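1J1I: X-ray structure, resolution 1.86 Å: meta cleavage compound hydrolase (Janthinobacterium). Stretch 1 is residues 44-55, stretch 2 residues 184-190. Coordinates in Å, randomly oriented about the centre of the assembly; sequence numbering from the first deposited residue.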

# COMPACT_ATOMS: atom_id res chain seq x y z
N GLY A 44 4.18 19.20 6.78
CA GLY A 44 5.13 19.52 5.73
C GLY A 44 5.62 20.95 5.80
O GLY A 44 5.25 21.71 6.71
N GLY A 45 6.46 21.32 4.85
CA GLY A 45 6.99 22.67 4.81
C GLY A 45 5.96 23.59 4.18
O GLY A 45 4.79 23.22 4.04
N GLY A 46 6.39 24.78 3.79
CA GLY A 46 5.46 25.71 3.18
C GLY A 46 5.01 26.75 4.18
O GLY A 46 4.88 26.47 5.37
N ALA A 47 4.77 27.96 3.69
CA ALA A 47 4.34 29.06 4.54
C ALA A 47 3.00 28.75 5.19
O ALA A 47 2.05 28.37 4.51
CB ALA A 47 4.26 30.35 3.73
N GLY A 48 2.93 28.91 6.51
CA GLY A 48 1.69 28.66 7.21
C GLY A 48 1.39 27.19 7.47
O GLY A 48 0.31 26.86 7.97
N ALA A 49 2.33 26.31 7.15
CA ALA A 49 2.10 24.89 7.38
C ALA A 49 2.30 24.57 8.85
O ALA A 49 3.28 25.00 9.47
CB ALA A 49 3.06 24.06 6.53
N GLU A 50 1.35 23.84 9.42
CA GLU A 50 1.42 23.44 10.82
C GLU A 50 0.50 22.25 11.08
O GLU A 50 -0.21 21.79 10.18
CB GLU A 50 1.09 24.63 11.75
CG GLU A 50 -0.17 25.41 11.40
CD GLU A 50 -1.44 24.65 11.70
OE1 GLU A 50 -1.67 24.32 12.89
OE2 GLU A 50 -2.21 24.37 10.76
N SER A 51 0.52 21.75 12.31
CA SER A 51 -0.24 20.56 12.69
C SER A 51 -1.74 20.49 12.46
O SER A 51 -2.25 19.48 11.98
CB SER A 51 0.06 20.22 14.15
OG SER A 51 1.45 19.99 14.33
N GLU A 52 -2.47 21.55 12.81
CA GLU A 52 -3.92 21.52 12.64
C GLU A 52 -4.34 21.41 11.18
O GLU A 52 -5.13 20.54 10.82
CB GLU A 52 -4.55 22.76 13.30
CG GLU A 52 -6.06 22.76 13.36
CD GLU A 52 -6.59 23.78 14.35
OE1 GLU A 52 -6.18 24.95 14.29
OE2 GLU A 52 -7.43 23.40 15.20
N GLY A 53 -3.80 22.29 10.34
CA GLY A 53 -4.15 22.28 8.93
C GLY A 53 -3.73 21.01 8.21
O GLY A 53 -4.39 20.56 7.28
N ASN A 54 -2.62 20.42 8.63
CA ASN A 54 -2.13 19.20 8.01
C ASN A 54 -2.84 17.92 8.46
O ASN A 54 -3.07 17.02 7.66
CB ASN A 54 -0.63 19.01 8.26
CG ASN A 54 0.24 19.60 7.16
OD1 ASN A 54 1.25 19.01 6.79
ND2 ASN A 54 -0.14 20.76 6.66
N TRP A 55 -3.20 17.84 9.74
CA TRP A 55 -3.77 16.61 10.26
C TRP A 55 -5.18 16.60 10.83
O TRP A 55 -5.63 15.58 11.36
CB TRP A 55 -2.81 16.05 11.32
CG TRP A 55 -1.38 16.01 10.85
CD1 TRP A 55 -0.37 16.87 11.18
CD2 TRP A 55 -0.80 15.04 9.97
NE1 TRP A 55 0.80 16.49 10.57
CE2 TRP A 55 0.56 15.37 9.82
CE3 TRP A 55 -1.31 13.92 9.29
CZ2 TRP A 55 1.43 14.61 9.02
CZ3 TRP A 55 -0.44 13.17 8.50
CH2 TRP A 55 0.91 13.52 8.37
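Stretch 2 (184-190) SRYTYAT

Stretch 2 is helical throughout, continuing a helix that begins earlier in the chain, and it packs against the glycine-rich loop of stretch 1 and the start of the helix that follows at S51. From S184 to T190 it runs roughly opposite to the chain from A47 to E50 and to the short helix from S51 to W55. Touching residues are at least 131 positions apart in sequence, and 422 Å² is buried, both sides summed. No direct hydrogen bond crosses the interface; the contact consists of close packing and bridging waters.

G44 makes no contact with the helix. The side chain of R185, t at chi1 and chi2 and bent at chi3 (m), brings its guanidinium near G45, whose O lies 4.5 Å from R185 NH1. Water 1 accepts from R185 NH2 (2.6 Å) and donates a weak hydrogen bond to G45 O (3.4 Å).

A type II turn runs from G46 to A49, closed by the bond from A49 N to G46 O (3.1 Å). At G46, phi of 101° would jam a CB against the preceding carbonyl oxygen. A47 O approaches R185 NH1 at 3.5 Å, and water 2 joins the same two atoms, at 2.7 Å from each. The methyl of A47 meets that of A189, CB to CB at 3.7 Å.

The closest backbone approach comes at G48, whose CA lies 3.6 Å from the CA of A189 and 3.3 Å from A189 N. Its CA also makes a CH···O contact with R185 O at 3.5 Å, while A189 N donates to that same carbonyl within the helix. A side chain here would not fit: an ideal CB would fall 2.2 Å from R185 O and 2.8 Å from A189 CB. G48 O rests 3.6 Å from Y188 CB.

A49 lies along the guanidinium, its CA over one face and its CB 3.9 Å from R185 NH2. E50 then turns toward the helix and lays its CG over the face of the Y188 ring, 3.5 Å from the centroid and 12° off the normal. Its carboxylate caps the helix of stretch 1, with OE1 accepting from E52 N (2.9 Å) and OE2 from G53 N (2.7 Å); water 3 links E50 OE2 (3.0 Å) to S184 OG (2.6 Å).

S51 stays clear of stretch 2, whereas E52 OE1 comes within 4.0 Å of Y188 OH. Two residues further, N54 ND2 lies at the guanidinium edge, 3.6 Å from R185 NH2, and donates to water 1 (3.1 Å). N54 OD1 accepts from G44 N (2.9 Å).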

# COMPACT_ATOMS: atom_id res chain seq x y z
N SER A 184 -7.16 29.64 7.46
CA SER A 184 -6.36 29.20 8.59
C SER A 184 -4.88 29.16 8.23
O SER A 184 -4.03 29.69 8.96
CB SER A 184 -6.82 27.81 9.05
OG SER A 184 -6.12 27.38 10.20
N ARG A 185 -4.56 28.54 7.09
CA ARG A 185 -3.17 28.44 6.65
C ARG A 185 -2.60 29.82 6.32
O ARG A 185 -1.45 30.11 6.64
CB ARG A 185 -3.05 27.54 5.41
CG ARG A 185 -1.67 27.54 4.77
CD ARG A 185 -1.58 26.61 3.56
NE ARG A 185 -1.29 25.24 3.94
CZ ARG A 185 -0.11 24.64 3.76
NH1 ARG A 185 0.90 25.29 3.19
NH2 ARG A 185 0.06 23.39 4.14
N TYR A 186 -3.41 30.66 5.70
CA TYR A 186 -2.97 32.01 5.35
C TYR A 186 -2.67 32.82 6.61
O TYR A 186 -1.72 33.59 6.65
CB TYR A 186 -4.04 32.72 4.52
CG TYR A 186 -3.62 34.10 4.06
CD1 TYR A 186 -2.47 34.26 3.28
CD2 TYR A 186 -4.34 35.23 4.41
CE1 TYR A 186 -2.06 35.52 2.87
CE2 TYR A 186 -3.94 36.50 4.00
CZ TYR A 186 -2.79 36.63 3.23
OH TYR A 186 -2.37 37.88 2.82
N THR A 187 -3.50 32.64 7.64
CA THR A 187 -3.31 33.34 8.90
C THR A 187 -1.96 32.98 9.51
O THR A 187 -1.24 33.85 9.99
CB THR A 187 -4.44 33.02 9.90
OG1 THR A 187 -5.69 33.52 9.39
CG2 THR A 187 -4.16 33.65 11.25
N TYR A 188 -1.62 31.69 9.50
CA TYR A 188 -0.34 31.25 10.05
C TYR A 188 0.83 31.76 9.21
O TYR A 188 1.87 32.14 9.75
CB TYR A 188 -0.26 29.72 10.10
CG TYR A 188 -0.99 29.08 11.26
CD1 TYR A 188 -2.14 28.32 11.05
CD2 TYR A 188 -0.50 29.20 12.56
CE1 TYR A 188 -2.79 27.69 12.12
CE2 TYR A 188 -1.14 28.58 13.63
CZ TYR A 188 -2.28 27.83 13.40
OH TYR A 188 -2.91 27.20 14.46
N ALA A 189 0.65 31.77 7.89
CA ALA A 189 1.70 32.21 6.98
C ALA A 189 1.97 33.71 7.02
O ALA A 189 3.07 34.16 6.67
CB ALA A 189 1.35 31.79 5.55
N THR A 190 0.98 34.48 7.44
CA THR A 190 1.10 35.93 7.52
C THR A 190 1.74 36.42 8.81
O THR A 190 2.43 37.44 8.82
CB THR A 190 -0.28 36.61 7.34
OG1 THR A 190 -0.73 36.42 6.00
CG2 THR A 190 -0.19 38.10 7.64
O HOH W 1 1.87 21.56 4.44
O HOH W 2 1.96 27.45 1.96
O HOH W 3 -4.37 25.79 9.17
O HOH W 4 -2.07 23.33 6.32